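Local coordinates for putative antibiotic biosynthesis monooxygenase (PDB 3KKF), which binds calcium and is probably an oxidoreductase of the antibiotic biosynthesis monooxygenase family, with a substrate that is not known, at residues R8-I13 / I57-A62. Residues are numbered along the deposited sequence; the frame is centred on the assembly and turned at random.
With CA (calcium ion), chain C.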
loop_
_atom_site.group_PDB
_atom_site.type_symbol
_atom_site.label_atom_id
_atom_site.label_comp_id
_atom_site.label_asym_id
_atom_site.label_seq_id
_atom_site.Cartn_x
_atom_site.Cartn_y
_atom_site.Cartn_z
ATOM N N ARG A 8 6.247 -1.440 5.885
ATOM C CA ARG A 8 6.987 -0.371 5.276
ATOM C C ARG A 8 6.455 -0.064 3.885
ATOM O O ARG A 8 5.908 -0.944 3.199
ATOM C CB ARG A 8 8.477 -0.766 5.178
ATOM C CG ARG A 8 9.416 0.384 4.812
ATOM C CD ARG A 8 10.891 -0.010 4.968
ATOM N NE ARG A 8 11.272 -0.939 3.911
ATOM C CZ ARG A 8 12.502 -1.435 3.772
ATOM N NH1 ARG A 8 13.463 -1.080 4.611
ATOM N NH2 ARG A 8 12.772 -2.275 2.773
ATOM N N LEU A 9 6.560 1.191 3.486
ATOM C CA LEU A 9 6.318 1.590 2.111
ATOM C C LEU A 9 7.642 1.949 1.498
ATOM O O LEU A 9 8.424 2.736 2.081
ATOM C CB LEU A 9 5.431 2.829 1.988
ATOM C CG LEU A 9 4.042 2.739 2.525
ATOM C CD1 LEU A 9 3.389 4.117 2.548
ATOM C CD2 LEU A 9 3.221 1.784 1.664
ATOM N N SER A 10 7.948 1.344 0.379
ATOM C CA SER A 10 9.095 1.770 -0.442
ATOM C C SER A 10 8.546 2.578 -1.599
ATOM O O SER A 10 7.648 2.111 -2.308
ATOM C CB SER A 10 9.904 0.614 -0.994
ATOM O OG SER A 10 10.622 -0.086 -0.032
ATOM N N ARG A 11 9.039 3.789 -1.780
ATOM C CA ARG A 11 8.649 4.644 -2.922
ATOM C C ARG A 11 9.885 4.762 -3.782
ATOM O O ARG A 11 10.944 5.175 -3.293
ATOM C CB ARG A 11 8.142 6.012 -2.469
ATOM C CG ARG A 11 6.750 5.985 -1.864
ATOM C CD ARG A 11 6.366 7.313 -1.291
ATOM N NE ARG A 11 6.602 8.419 -2.208
ATOM C CZ ARG A 11 5.651 9.070 -2.872
ATOM N NH1 ARG A 11 4.391 8.728 -2.729
ATOM N NH2 ARG A 11 5.971 10.077 -3.678
ATOM N N ILE A 12 9.767 4.369 -5.056
ATOM C CA ILE A 12 10.895 4.313 -5.958
ATOM C C ILE A 12 10.632 5.103 -7.217
ATOM O O ILE A 12 9.507 5.100 -7.730
ATOM C CB ILE A 12 11.160 2.801 -6.348
ATOM C CG1 ILE A 12 11.085 1.882 -5.086
ATOM C CG2 ILE A 12 12.497 2.649 -7.102
ATOM C CD1 ILE A 12 10.932 0.407 -5.342
ATOM N N ILE A 13 11.655 5.813 -7.699
ATOM C CA ILE A 13 11.591 6.460 -9.004
ATOM C C ILE A 13 12.683 5.789 -9.832
ATOM O O ILE A 13 13.858 5.789 -9.450
ATOM C CB ILE A 13 11.812 7.976 -8.983
ATOM C CG1 ILE A 13 10.726 8.655 -8.135
ATOM C CG2 ILE A 13 11.791 8.527 -10.432
ATOM C CD1 ILE A 13 10.917 10.176 -7.960
ATOM N N ILE A 57 5.729 0.210 -3.142
ATOM C CA ILE A 57 5.552 -1.147 -2.693
ATOM C C ILE A 57 5.119 -1.154 -1.216
ATOM O O ILE A 57 5.811 -0.594 -0.357
ATOM C CB ILE A 57 6.861 -2.007 -2.830
ATOM C CG1 ILE A 57 7.500 -1.831 -4.217
ATOM C CG2 ILE A 57 6.568 -3.497 -2.543
ATOM C CD1 ILE A 57 8.733 -2.618 -4.413
ATOM N N LEU A 58 3.982 -1.787 -0.939
ATOM C CA LEU A 58 3.573 -2.075 0.439
ATOM C C LEU A 58 4.256 -3.385 0.811
ATOM O O LEU A 58 4.059 -4.423 0.196
ATOM C CB LEU A 58 2.060 -2.228 0.555
ATOM C CG LEU A 58 1.545 -2.672 1.942
ATOM C CD1 LEU A 58 1.881 -1.703 3.098
ATOM C CD2 LEU A 58 0.040 -2.918 1.879
ATOM N N GLU A 59 5.114 -3.298 1.808
ATOM C CA GLU A 59 5.924 -4.434 2.313
ATOM C C GLU A 59 5.459 -4.822 3.684
ATOM O O GLU A 59 5.395 -3.964 4.564
ATOM C CB GLU A 59 7.392 -4.026 2.462
ATOM C CG GLU A 59 8.047 -3.359 1.274
ATOM C CD GLU A 59 9.411 -2.755 1.687
ATOM O OE1 GLU A 59 10.390 -3.504 1.875
ATOM O OE2 GLU A 59 9.481 -1.509 1.841
ATOM N N ILE A 60 5.133 -6.104 3.884
ATOM C CA ILE A 60 4.767 -6.583 5.221
ATOM C C ILE A 60 5.603 -7.853 5.476
ATOM O O ILE A 60 5.504 -8.838 4.700
ATOM C CB ILE A 60 3.262 -6.887 5.392
ATOM C CG1 ILE A 60 2.406 -5.664 5.051
ATOM C CG2 ILE A 60 3.008 -7.382 6.808
ATOM C CD1 ILE A 60 0.881 -5.921 5.042
ATOM N N TYR A 61 6.454 -7.794 6.503
ATOM C CA TYR A 61 7.273 -8.912 6.921
ATOM C C TYR A 61 6.780 -9.385 8.274
ATOM O O TYR A 61 6.286 -8.596 9.084
ATOM C CB TYR A 61 8.761 -8.505 7.026
ATOM C CG TYR A 61 9.303 -7.879 5.767
ATOM C CD1 TYR A 61 9.801 -8.662 4.751
ATOM C CD2 TYR A 61 9.266 -6.497 5.564
ATOM C CE1 TYR A 61 10.276 -8.097 3.560
ATOM C CE2 TYR A 61 9.737 -5.924 4.413
ATOM C CZ TYR A 61 10.232 -6.726 3.399
ATOM O OH TYR A 61 10.693 -6.172 2.242
ATOM N N ALA A 62 6.908 -10.686 8.552
ATOM C CA ALA A 62 6.438 -11.226 9.835
ATOM C C ALA A 62 7.094 -10.551 11.041
ATOM O O ALA A 62 6.467 -10.404 12.089
ATOM C CB ALA A 62 6.682 -12.729 9.890
HETATM CA CA CA C . 4.526 -11.021 13.221
HETATM O O HOH W 1 5.933 -12.853 13.810
HETATM O O HOH W 2 3.557 -12.685 11.821
#
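Strands 8-13 and 57-61 run antiparallel; the axes of these short strand segments come within 4.9 Å, their directions 148° apart. Arg8 with Glu59 and Ser10 with Ile57 are hydrogen-bonded pairs, and Leu9 with Leu58 is the non-hydrogen-bonded pair between them; there the CA of Leu9 also makes a CA-H...O contact to Ile57 O. On the face carrying Arg8, Ser10 and Glu59, a buried polar cluster forms around one carboxylate. Arg8, its CG anti to the backbone N (chi1 -168°), lies alongside Glu59, long enough to span both oxygens side-on, guanidinium and carboxylate planes 45° apart: NE reaches OE2 at 2.8 Å, nearly straight, from above the carboxylate plane, while NH2 meets the syn lone pair of OE1 at 2.8 Å. Ser10, its hydroxyl close to the backbone, donates from OG to Glu59 OE2 (2.6 Å), also from well above that plane; Tyr61, its hydroxyl at the end of a long ring, donates from OH to the anti lone pair of Glu59 OE1, 2.7 Å away. Four donors thus hold the carboxylate's rotation and probably favour its charged form; NH1 of Arg8 hydrogen-bonds to Tyr67 OH. Beta-branched Ile12 and Ile57, suited to strands, meet through their CD1 atoms (3.9 Å) and pack on Tyr22 and Leu26 of helix 19-36. On the reverse face Leu9 CD2 obliquely meets Leu58 CD1 at 4.0 Å; these apolar leucines suit the dimer interface, packing on Thr56 and Tyr44 of the second subunit. Ala62 O binds calcium together with Gly1, Asn4, Asn5 and waters. Strands 6-14 and 54-61 are the central pair of the ferredoxin-like sheet of the dimeric alpha/beta-barrel fold, one face turned to the helices, the other to the partner subunit.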